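Local coordinates for Pbp related beta-lactamase (Pyrococcus abyssi, PDB 2QMI), which is an octameric serine-peptidase-like member of the penicillin-binding protein and beta-lactamase family, and probably cleaves peptides inside a self-made compartment, at residues E12-E16 and R17-G21; K91-F95 and G96-T100; E118-I121 and D122-G126; P275-F279 and G280-Y284. All blocks are in the same frame, centred on the assembly; numbering follows the deposited sequence.

Contact 1 (E12-E16 and R17-G21); sequences EKMAE and RKVPG
Met14 reaches out from the last turn of helix 3-16 and lays the CB-CG part of its side chain across Val19, the two side chains meeting at about a right angle. Its CG packs on Val19 CB at 4.0 Å. With CG beside the backbone N (chi1 -68°) and the chain bent at its last torsion (chi3 84°), the terminal methyl swings on to the backbone beyond: Met14 CE lies 3.3 Å from Gly21 CA, a tight approach. Beside this apolar contact the helix ends in a Schellman motif. Val19 N donates to Met14 O at 2.8 Å, in the carbonyl plane and on a lone pair, while Lys18 N makes the longer bond to Ala15 O at 3.3 Å, arriving from above the carbonyl plane. Lys18, with positive phi, is the C-prime residue that turns the chain away toward strand 21-28. One residue earlier, Arg17 N still bonds to Lys13 O in helical fashion, at 2.8 Å.

On the polar flank Glu16 and Arg17 run side by side in the same direction. Glu16 OE2 touches the aliphatic part of Arg17, at 3.4 Å from Arg17 CD, and lies beyond salt-bridge range of its guanidinium. A salt bridge, with a weak hydrogen bond, joins Lys13 NZ to Glu16 OE2 at 3.4 Å. The stronger partners of this pair come from helix 355-364, Glu360 for Lys13 and Lys364 for Glu16. A second subunit closes over the turn, where its Trp130 donates to Val19 O and its Pro132 packs on Met14.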
loop_
_atom_site.group_PDB
_atom_site.type_symbol
_atom_site.label_atom_id
_atom_site.label_comp_id
_atom_site.label_asym_id
_atom_site.label_seq_id
_atom_site.Cartn_x
_atom_site.Cartn_y
_atom_site.Cartn_z
ATOM N N GLU A 12 16.299 6.632 -34.727
ATOM C CA GLU A 12 15.108 7.237 -34.154
ATOM C C GLU A 12 14.151 6.156 -33.652
ATOM O O GLU A 12 13.492 6.329 -32.621
ATOM C CB GLU A 12 14.410 8.126 -35.195
ATOM C CG GLU A 12 15.310 9.228 -35.771
ATOM C CD GLU A 12 14.567 10.175 -36.702
ATOM O OE1 GLU A 12 13.952 9.702 -37.684
ATOM O OE2 GLU A 12 14.599 11.400 -36.455
ATOM N N LYS A 13 14.067 5.044 -34.377
ATOM C CA LYS A 13 13.186 3.956 -33.971
ATOM C C LYS A 13 13.702 3.257 -32.723
ATOM O O LYS A 13 12.917 2.899 -31.839
ATOM C CB LYS A 13 13.014 2.940 -35.106
ATOM C CG LYS A 13 12.086 3.427 -36.212
ATOM C CD LYS A 13 10.712 3.787 -35.636
ATOM C CE LYS A 13 9.795 4.385 -36.675
ATOM N NZ LYS A 13 8.518 4.852 -36.056
ATOM N N MET A 14 15.019 3.071 -32.649
ATOM C CA MET A 14 15.630 2.420 -31.493
ATOM C C MET A 14 15.427 3.262 -30.237
ATOM O O MET A 14 15.145 2.734 -29.160
ATOM C CB MET A 14 17.127 2.181 -31.741
ATOM C CG MET A 14 17.412 1.143 -32.829
ATOM S SD MET A 14 19.176 0.909 -33.193
ATOM C CE MET A 14 19.612 -0.272 -31.914
ATOM N N ALA A 15 15.577 4.573 -30.372
ATOM C CA ALA A 15 15.377 5.466 -29.236
ATOM C C ALA A 15 13.916 5.385 -28.778
ATOM O O ALA A 15 13.621 5.113 -27.617
ATOM C CB ALA A 15 15.719 6.892 -29.631
ATOM N N GLU A 16 13.005 5.609 -29.715
ATOM C CA GLU A 16 11.575 5.586 -29.434
ATOM C C GLU A 16 11.031 4.282 -28.857
ATOM O O GLU A 16 10.246 4.299 -27.910
ATOM C CB GLU A 16 10.793 5.930 -30.706
ATOM C CG GLU A 16 9.368 5.394 -30.710
ATOM C CD GLU A 16 8.695 5.536 -32.062
ATOM O OE1 GLU A 16 8.520 6.693 -32.504
ATOM O OE2 GLU A 16 8.343 4.496 -32.679
ATOM N N ARG A 17 11.434 3.152 -29.424
ATOM C CA ARG A 17 10.923 1.862 -28.965
ATOM C C ARG A 17 11.865 1.174 -27.980
ATOM O O ARG A 17 11.674 0.001 -27.629
ATOM C CB ARG A 17 10.654 0.962 -30.186
ATOM C CG ARG A 17 9.729 1.594 -31.242
ATOM C CD ARG A 17 8.263 1.649 -30.773
ATOM N NE ARG A 17 7.625 0.335 -30.851
ATOM C CZ ARG A 17 6.946 -0.105 -31.909
ATOM N NH1 ARG A 17 6.411 -1.323 -31.898
ATOM N NH2 ARG A 17 6.770 0.690 -32.965
ATOM N N LYS A 18 12.874 1.918 -27.534
ATOM C CA LYS A 18 13.880 1.426 -26.600
ATOM C C LYS A 18 14.516 0.096 -27.005
ATOM O O LYS A 18 14.426 -0.894 -26.273
ATOM C CB LYS A 18 13.298 1.306 -25.188
ATOM C CG LYS A 18 14.384 1.176 -24.117
ATOM C CD LYS A 18 13.919 1.630 -22.734
ATOM C CE LYS A 18 15.118 1.782 -21.796
ATOM N NZ LYS A 18 14.761 2.235 -20.424
ATOM N N VAL A 19 15.160 0.075 -28.170
ATOM C CA VAL A 19 15.827 -1.134 -28.651
ATOM C C VAL A 19 17.321 -1.005 -28.330
ATOM O O VAL A 19 17.934 0.018 -28.621
ATOM C CB VAL A 19 15.644 -1.322 -30.182
ATOM C CG1 VAL A 19 16.252 -2.648 -30.618
ATOM C CG2 VAL A 19 14.159 -1.266 -30.548
ATOM N N PRO A 20 17.919 -2.044 -27.726
ATOM C CA PRO A 20 19.341 -2.056 -27.354
ATOM C C PRO A 20 20.326 -1.954 -28.531
ATOM O O PRO A 20 21.151 -1.045 -28.580
ATOM C CB PRO A 20 19.497 -3.381 -26.603
ATOM C CG PRO A 20 18.087 -3.702 -26.132
ATOM C CD PRO A 20 17.268 -3.302 -27.328
ATOM N N GLY A 21 20.239 -2.904 -29.458
ATOM C CA GLY A 21 21.131 -2.921 -30.602
ATOM C C GLY A 21 20.486 -3.548 -31.825
ATOM O O GLY A 21 19.490 -4.258 -31.706
#

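Contact 2 (K91-F95 and G96-T100); sequences KLRPF and GEPVT
Leu92 O is gripped twice. Val99 N donates to it at 3.2 Å, tilted 27° from the carbonyl plane, and a water gives it a second hydrogen bond; the same water donates to Val99 O at 2.7 Å, so it ties the two residues together a second time. Further round the turn, Glu97 N binds Pro94 O at 3.1 Å from above the carbonyl plane, and Gly96 N makes a weak bond to Arg93 O. Arg93 CA also makes a CA-H...O contact with Glu97 O (3.3 Å).

Side chains pack against this frame. Val99 sets CG2 against Pro94 CD at 3.9 Å, the two groups crossing at about a right angle, while Leu92 CB meets Val99 CB at 4.1 Å. Arg93 extends with CG anti to its own N (chi1 -166°) and then bends at chi3, which brings NH1 obliquely on to the Pro98 ring, 3.4 Å from Pro98 CB; its charge is paired with Glu85 through NH2. The reversal belongs to the loop between helices 61-74 and 101-105. The polar links across the turn are thus made by backbone groups and one water, and the arginine adds mainly van der Waals contact, its ionic partner lying elsewhere in the chain.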
loop_
_atom_site.group_PDB
_atom_site.type_symbol
_atom_site.label_atom_id
_atom_site.label_comp_id
_atom_site.label_asym_id
_atom_site.label_seq_id
_atom_site.Cartn_x
_atom_site.Cartn_y
_atom_site.Cartn_z
ATOM N N LYS A 91 0.661 -40.409 -34.730
ATOM C CA LYS A 91 -0.567 -40.518 -35.493
ATOM C C LYS A 91 -0.917 -39.157 -36.116
ATOM O O LYS A 91 -1.155 -38.182 -35.398
ATOM C CB LYS A 91 -1.692 -41.006 -34.573
ATOM C CG LYS A 91 -2.794 -41.762 -35.291
ATOM C CD LYS A 91 -3.879 -42.241 -34.322
ATOM C CE LYS A 91 -3.329 -43.224 -33.290
ATOM N NZ LYS A 91 -4.426 -43.771 -32.426
ATOM N N LEU A 92 -0.917 -39.102 -37.450
ATOM C CA LEU A 92 -1.237 -37.883 -38.203
ATOM C C LEU A 92 -2.065 -38.202 -39.453
ATOM O O LEU A 92 -1.573 -38.107 -40.579
ATOM C CB LEU A 92 0.042 -37.160 -38.632
ATOM C CG LEU A 92 0.882 -36.408 -37.595
ATOM C CD1 LEU A 92 2.095 -35.806 -38.276
ATOM C CD2 LEU A 92 0.060 -35.303 -36.949
ATOM N N ARG A 93 -3.320 -38.584 -39.248
ATOM C CA ARG A 93 -4.219 -38.926 -40.344
ATOM C C ARG A 93 -5.609 -38.448 -39.934
ATOM O O ARG A 93 -6.568 -39.219 -39.925
ATOM C CB ARG A 93 -4.217 -40.450 -40.564
ATOM C CG ARG A 93 -4.843 -40.913 -41.884
ATOM C CD ARG A 93 -4.962 -42.444 -41.975
ATOM N NE ARG A 93 -3.670 -43.130 -41.966
ATOM C CZ ARG A 93 -2.816 -43.147 -42.986
ATOM N NH1 ARG A 93 -3.106 -42.518 -44.116
ATOM N NH2 ARG A 93 -1.663 -43.785 -42.874
ATOM N N PRO A 94 -5.738 -37.156 -39.596
ATOM C CA PRO A 94 -7.036 -36.612 -39.180
ATOM C C PRO A 94 -8.123 -36.760 -40.241
ATOM O O PRO A 94 -7.874 -36.567 -41.427
ATOM C CB PRO A 94 -6.708 -35.154 -38.879
ATOM C CG PRO A 94 -5.646 -34.852 -39.904
ATOM C CD PRO A 94 -4.756 -36.074 -39.787
ATOM N N PHE A 95 -9.329 -37.103 -39.807
ATOM C CA PHE A 95 -10.445 -37.272 -40.734
ATOM C C PHE A 95 -10.097 -38.280 -41.826
ATOM O O PHE A 95 -10.513 -38.136 -42.975
ATOM C CB PHE A 95 -10.818 -35.921 -41.359
ATOM C CG PHE A 95 -11.157 -34.865 -40.346
ATOM C CD1 PHE A 95 -12.283 -34.999 -39.531
ATOM C CD2 PHE A 95 -10.331 -33.755 -40.175
ATOM C CE1 PHE A 95 -12.582 -34.043 -38.554
ATOM C CE2 PHE A 95 -10.617 -32.787 -39.199
ATOM C CZ PHE A 95 -11.746 -32.932 -38.385
ATOM N N GLY A 96 -9.315 -39.289 -41.458
ATOM C CA GLY A 96 -8.934 -40.322 -42.401
ATOM C C GLY A 96 -7.956 -39.971 -43.512
ATOM O O GLY A 96 -7.555 -40.857 -44.264
ATOM N N GLU A 97 -7.577 -38.702 -43.630
ATOM C CA GLU A 97 -6.638 -38.276 -44.669
ATOM C C GLU A 97 -5.246 -37.993 -44.090
ATOM O O GLU A 97 -5.106 -37.282 -43.095
ATOM C CB GLU A 97 -7.163 -37.019 -45.376
ATOM C CG GLU A 97 -8.349 -37.244 -46.313
ATOM C CD GLU A 97 -8.018 -38.214 -47.443
ATOM O OE1 GLU A 97 -6.865 -38.180 -47.929
ATOM O OE2 GLU A 97 -8.911 -39.001 -47.848
ATOM N N PRO A 98 -4.193 -38.542 -44.720
ATOM C CA PRO A 98 -2.797 -38.373 -44.294
ATOM C C PRO A 98 -2.153 -36.989 -44.440
ATOM O O PRO A 98 -2.368 -36.280 -45.424
ATOM C CB PRO A 98 -2.062 -39.420 -45.125
ATOM C CG PRO A 98 -2.871 -39.456 -46.394
ATOM C CD PRO A 98 -4.277 -39.486 -45.848
ATOM N N VAL A 99 -1.351 -36.620 -43.443
ATOM C CA VAL A 99 -0.620 -35.357 -43.462
ATOM C C VAL A 99 0.700 -35.669 -44.167
ATOM O O VAL A 99 1.394 -36.619 -43.798
ATOM C CB VAL A 99 -0.319 -34.846 -42.028
ATOM C CG1 VAL A 99 0.657 -33.684 -42.087
ATOM C CG2 VAL A 99 -1.606 -34.420 -41.336
ATOM N N THR A 100 1.047 -34.878 -45.180
ATOM C CA THR A 100 2.277 -35.109 -45.942
ATOM C C THR A 100 3.383 -34.109 -45.622
ATOM O O THR A 100 3.140 -33.092 -44.966
ATOM C CB THR A 100 2.017 -35.023 -47.448
ATOM O OG1 THR A 100 1.678 -33.674 -47.785
ATOM C CG2 THR A 100 0.877 -35.952 -47.853
HETATM O O HOH W 1 1.014 -38.707 -42.127
#

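Contact 3 (E118-I121 and D122-G126); sequences EAFI and DGMVG
Phe120 and Met124, one helical turn apart, carry the side-chain part of this contact as a Met-aromatic pair. Phe120 holds CG anti to its backbone N (chi1 172°), and bends at chi2 and chi3 of Met124 bring its thioether beside the ring, although the exact place of the methyl is doubtful. Met124 SD stands 5.1 Å from the centroid of the Phe120 ring, 43° off the ring normal, an oblique approach.

Van der Waals contacts with carbonyl oxygens come next. Val125 turns its methyl CG2 to Ile121 O at 3.4 Å, and Met124 CB sits 3.6 Å from the same oxygen.

Three successive backbone bonds supply the polar part: Asp122 N to Glu118 O at 3.1 Å, Gly123 N to Ala119 O at 3.2 Å, and Met124 N to Phe120 O at 3.1 Å. Val125 N also bonds to Asp122 O.

Other subunits approach different sides of the segment. Tyr442 of a fourth subunit bonds to the Glu118 carboxylate, while Tyr40 and Arg46 of a fifth pack on Phe120 and Met124. The arrangement is that of the C-terminal turns of an alpha-helix, here helix 116-124, with an i to i+4 Met-aromatic pair at a subunit interface.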
loop_
_atom_site.group_PDB
_atom_site.type_symbol
_atom_site.label_atom_id
_atom_site.label_comp_id
_atom_site.label_asym_id
_atom_site.label_seq_id
_atom_site.Cartn_x
_atom_site.Cartn_y
_atom_site.Cartn_z
ATOM N N GLU A 118 5.214 -20.748 -27.530
ATOM C CA GLU A 118 4.777 -19.645 -26.676
ATOM C C GLU A 118 4.989 -19.992 -25.202
ATOM O O GLU A 118 5.556 -19.202 -24.445
ATOM C CB GLU A 118 3.294 -19.329 -26.911
ATOM C CG GLU A 118 2.988 -18.658 -28.244
ATOM C CD GLU A 118 2.978 -19.622 -29.420
ATOM O OE1 GLU A 118 3.171 -20.842 -29.217
ATOM O OE2 GLU A 118 2.761 -19.147 -30.558
ATOM N N ALA A 119 4.532 -21.178 -24.803
ATOM C CA ALA A 119 4.669 -21.638 -23.419
ATOM C C ALA A 119 6.128 -21.857 -23.019
ATOM O O ALA A 119 6.536 -21.481 -21.927
ATOM C CB ALA A 119 3.881 -22.916 -23.213
ATOM N N PHE A 120 6.906 -22.465 -23.909
ATOM C CA PHE A 120 8.314 -22.731 -23.644
ATOM C C PHE A 120 9.102 -21.454 -23.377
ATOM O O PHE A 120 9.684 -21.284 -22.308
ATOM C CB PHE A 120 8.960 -23.468 -24.825
ATOM C CG PHE A 120 10.462 -23.614 -24.705
ATOM C CD1 PHE A 120 11.025 -24.355 -23.671
ATOM C CD2 PHE A 120 11.309 -23.001 -25.619
ATOM C CE1 PHE A 120 12.412 -24.485 -23.556
ATOM C CE2 PHE A 120 12.696 -23.127 -25.510
ATOM C CZ PHE A 120 13.245 -23.869 -24.479
ATOM N N ILE A 121 9.133 -20.564 -24.363
ATOM C CA ILE A 121 9.873 -19.319 -24.229
ATOM C C ILE A 121 9.398 -18.464 -23.056
ATOM O O ILE A 121 10.215 -17.890 -22.336
ATOM C CB ILE A 121 9.808 -18.511 -25.545
ATOM C CG1 ILE A 121 10.504 -19.305 -26.655
ATOM C CG2 ILE A 121 10.467 -17.146 -25.372
ATOM C CD1 ILE A 121 10.391 -18.689 -28.028
ATOM N N ASP A 122 8.085 -18.392 -22.852
ATOM C CA ASP A 122 7.538 -17.593 -21.760
ATOM C C ASP A 122 8.110 -18.011 -20.403
ATOM O O ASP A 122 8.556 -17.173 -19.624
ATOM C CB ASP A 122 6.012 -17.709 -21.727
ATOM C CG ASP A 122 5.373 -16.745 -20.732
ATOM O OD1 ASP A 122 5.458 -15.521 -20.958
ATOM O OD2 ASP A 122 4.793 -17.209 -19.725
ATOM N N GLY A 123 8.093 -19.310 -20.120
ATOM C CA GLY A 123 8.613 -19.782 -18.849
ATOM C C GLY A 123 10.112 -19.591 -18.722
ATOM O O GLY A 123 10.630 -19.351 -17.637
ATOM N N MET A 124 10.813 -19.686 -19.843
ATOM C CA MET A 124 12.259 -19.540 -19.842
ATOM C C MET A 124 12.716 -18.112 -19.552
ATOM O O MET A 124 13.898 -17.883 -19.315
ATOM C CB MET A 124 12.823 -20.008 -21.185
ATOM C CG MET A 124 14.028 -20.934 -21.082
ATOM S SD MET A 124 13.782 -22.400 -20.024
ATOM C CE MET A 124 12.335 -23.087 -20.751
ATOM N N VAL A 125 11.791 -17.152 -19.568
ATOM C CA VAL A 125 12.156 -15.756 -19.295
ATOM C C VAL A 125 11.425 -15.147 -18.088
ATOM O O VAL A 125 11.164 -13.946 -18.052
ATOM C CB VAL A 125 11.905 -14.842 -20.533
ATOM C CG1 VAL A 125 12.728 -15.324 -21.721
ATOM C CG2 VAL A 125 10.422 -14.820 -20.886
ATOM N N GLY A 126 11.097 -15.977 -17.107
ATOM C CA GLY A 126 10.411 -15.488 -15.923
ATOM C C GLY A 126 8.895 -15.464 -16.019
ATOM O O GLY A 126 8.218 -15.106 -15.050
#

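Contact 4 (P275-F279 and G280-Y284); sequences PWEIF and GGEGY
Gly280 stands at the corner where Glu282, two residues further on, reaches back to the amides of Phe279 and Ile278. Within its own segment Gly280 N donates to Glu282 OE2 at 2.7 Å, on the syn side of the carboxylate and 19° out of its plane. Gly280 takes a backbone conformation open mainly to glycine. Its carbonyl faces the carboxylate of Glu277, but these groups are modelled too close and their relation is doubtful; the firmer partner of Glu277 is Lys273, through a salt bridge.

Gly281 then carries the chain round to Glu282, whose side chain points back into the turn. With chi1 at 27°, away from the usual staggered values, and a bend at chi2, the carboxylate is brought within bonding distance of the amides of the loop joining strands 272-273 and 283-284, neighbours in the antiparallel sheet of the beta-lactamase-type fold. Phe279 N binds Glu282 OE1 at 3.2 Å, again on the syn side, and Ile278 N makes a weak bond to OE2 of Glu282 at 3.1 Å. Three consecutive backbone N-H groups thus share one buried acid, which probably helps to stabilise its negative charge. Glu282 OE1 also lies at the edge of the Phe279 ring, near its plane, while Ile278 CG2 lies over one ring face.

Beyond Glu282 the chain runs into strand 283-284, where the Tyr284 hydroxyl bonds to His302. Arg422 of a fourth subunit bonds to Ile278 O.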
loop_
_atom_site.group_PDB
_atom_site.type_symbol
_atom_site.label_atom_id
_atom_site.label_comp_id
_atom_site.label_asym_id
_atom_site.label_seq_id
_atom_site.Cartn_x
_atom_site.Cartn_y
_atom_site.Cartn_z
ATOM N N PRO A 275 -3.044 -15.352 -43.354
ATOM C CA PRO A 275 -3.853 -14.283 -42.741
ATOM C C PRO A 275 -3.140 -12.926 -42.816
ATOM O O PRO A 275 -3.722 -11.924 -43.224
ATOM C CB PRO A 275 -4.020 -14.757 -41.290
ATOM C CG PRO A 275 -3.876 -16.261 -41.379
ATOM C CD PRO A 275 -2.745 -16.415 -42.375
ATOM N N TRP A 276 -1.872 -12.924 -42.416
ATOM C CA TRP A 276 -1.006 -11.738 -42.410
ATOM C C TRP A 276 -1.005 -10.964 -43.714
ATOM O O TRP A 276 -0.018 -10.981 -44.456
ATOM C CB TRP A 276 0.425 -12.162 -42.086
ATOM C CG TRP A 276 0.612 -12.537 -40.650
ATOM C CD1 TRP A 276 1.372 -13.565 -40.155
ATOM C CD2 TRP A 276 0.063 -11.856 -39.512
ATOM N NE1 TRP A 276 1.328 -13.563 -38.772
ATOM C CE2 TRP A 276 0.531 -12.526 -38.354
ATOM C CE3 TRP A 276 -0.780 -10.742 -39.355
ATOM C CZ2 TRP A 276 0.182 -12.121 -37.058
ATOM C CZ3 TRP A 276 -1.125 -10.341 -38.065
ATOM C CH2 TRP A 276 -0.640 -11.031 -36.934
ATOM N N GLU A 277 -2.098 -10.262 -43.982
ATOM C CA GLU A 277 -2.221 -9.488 -45.210
ATOM C C GLU A 277 -1.762 -8.051 -44.991
ATOM O O GLU A 277 -2.345 -7.305 -44.186
ATOM C CB GLU A 277 -3.670 -9.508 -45.677
ATOM C CG GLU A 277 -3.830 -9.406 -47.177
ATOM C CD GLU A 277 -5.114 -10.075 -47.651
ATOM O OE1 GLU A 277 -5.333 -10.170 -48.886
ATOM O OE2 GLU A 277 -5.903 -10.510 -46.773
ATOM N N ILE A 278 -0.717 -7.665 -45.714
ATOM C CA ILE A 278 -0.180 -6.323 -45.595
ATOM C C ILE A 278 -0.221 -5.584 -46.925
ATOM O O ILE A 278 -0.791 -4.499 -47.017
ATOM C CB ILE A 278 1.274 -6.355 -45.078
ATOM C CG1 ILE A 278 1.324 -7.078 -43.728
ATOM C CG2 ILE A 278 1.805 -4.928 -44.937
ATOM C CD1 ILE A 278 2.724 -7.249 -43.154
ATOM N N PHE A 279 0.378 -6.177 -47.952
ATOM C CA PHE A 279 0.415 -5.563 -49.276
ATOM C C PHE A 279 -0.626 -6.139 -50.240
ATOM O O PHE A 279 -0.947 -5.519 -51.253
ATOM C CB PHE A 279 1.818 -5.714 -49.873
ATOM C CG PHE A 279 2.887 -4.996 -49.092
ATOM C CD1 PHE A 279 3.110 -3.635 -49.279
ATOM C CD2 PHE A 279 3.634 -5.671 -48.130
ATOM C CE1 PHE A 279 4.057 -2.957 -48.520
ATOM C CE2 PHE A 279 4.586 -5.004 -47.360
ATOM C CZ PHE A 279 4.799 -3.642 -47.554
ATOM N N GLY A 280 -1.154 -7.322 -49.945
ATOM C CA GLY A 280 -2.148 -7.882 -50.846
ATOM C C GLY A 280 -2.483 -9.346 -50.668
ATOM O O GLY A 280 -3.161 -9.724 -49.711
ATOM N N GLY A 281 -2.038 -10.175 -51.604
ATOM C CA GLY A 281 -2.306 -11.598 -51.514
ATOM C C GLY A 281 -1.065 -12.388 -51.147
ATOM O O GLY A 281 -0.662 -13.299 -51.872
ATOM N N GLU A 282 -0.435 -12.040 -50.027
ATOM C CA GLU A 282 0.751 -12.780 -49.610
ATOM C C GLU A 282 0.358 -14.199 -49.213
ATOM O O GLU A 282 -0.728 -14.425 -48.686
ATOM C CB GLU A 282 1.463 -12.083 -48.439
ATOM C CG GLU A 282 0.586 -11.236 -47.559
ATOM C CD GLU A 282 0.435 -9.809 -48.075
ATOM O OE1 GLU A 282 1.464 -9.121 -48.254
ATOM O OE2 GLU A 282 -0.718 -9.380 -48.290
ATOM N N GLY A 283 1.246 -15.151 -49.484
ATOM C CA GLY A 283 0.980 -16.539 -49.156
ATOM C C GLY A 283 2.184 -17.212 -48.523
ATOM O O GLY A 283 3.115 -16.540 -48.070
ATOM N N TYR A 284 2.171 -18.540 -48.487
ATOM C CA TYR A 284 3.267 -19.288 -47.894
ATOM C C TYR A 284 3.813 -20.333 -48.861
ATOM O O TYR A 284 3.055 -21.054 -49.511
ATOM C CB TYR A 284 2.805 -19.986 -46.601
ATOM C CG TYR A 284 3.911 -20.178 -45.576
ATOM C CD1 TYR A 284 4.297 -19.132 -44.737
ATOM C CD2 TYR A 284 4.588 -21.397 -45.463
ATOM C CE1 TYR A 284 5.334 -19.289 -43.808
ATOM C CE2 TYR A 284 5.631 -21.567 -44.538
ATOM C CZ TYR A 284 5.997 -20.508 -43.717
ATOM O OH TYR A 284 7.033 -20.656 -42.820
#

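Overall arrangement
All four contacts are local turns or helical segments within the beta-lactamase-like part of the chain, and none touches another. Contacts 1 and 3 both lie at the C-terminal part of a helix, with a methionine as the main apolar piece; contact 1 closes with a Schellman motif, while contact 3 carries a Met-aromatic pair. Contacts 2 and 4 are loop reversals: the first is held by backbone bonds and a water, the second by a carboxylate gathering amides. Contact 4 is a surface contact, the others are partly buried. Contact 2 touches no other chain of the assembly, whereas contacts 3 and 4, about 10 Å apart at their nearest atoms, both meet the fourth subunit.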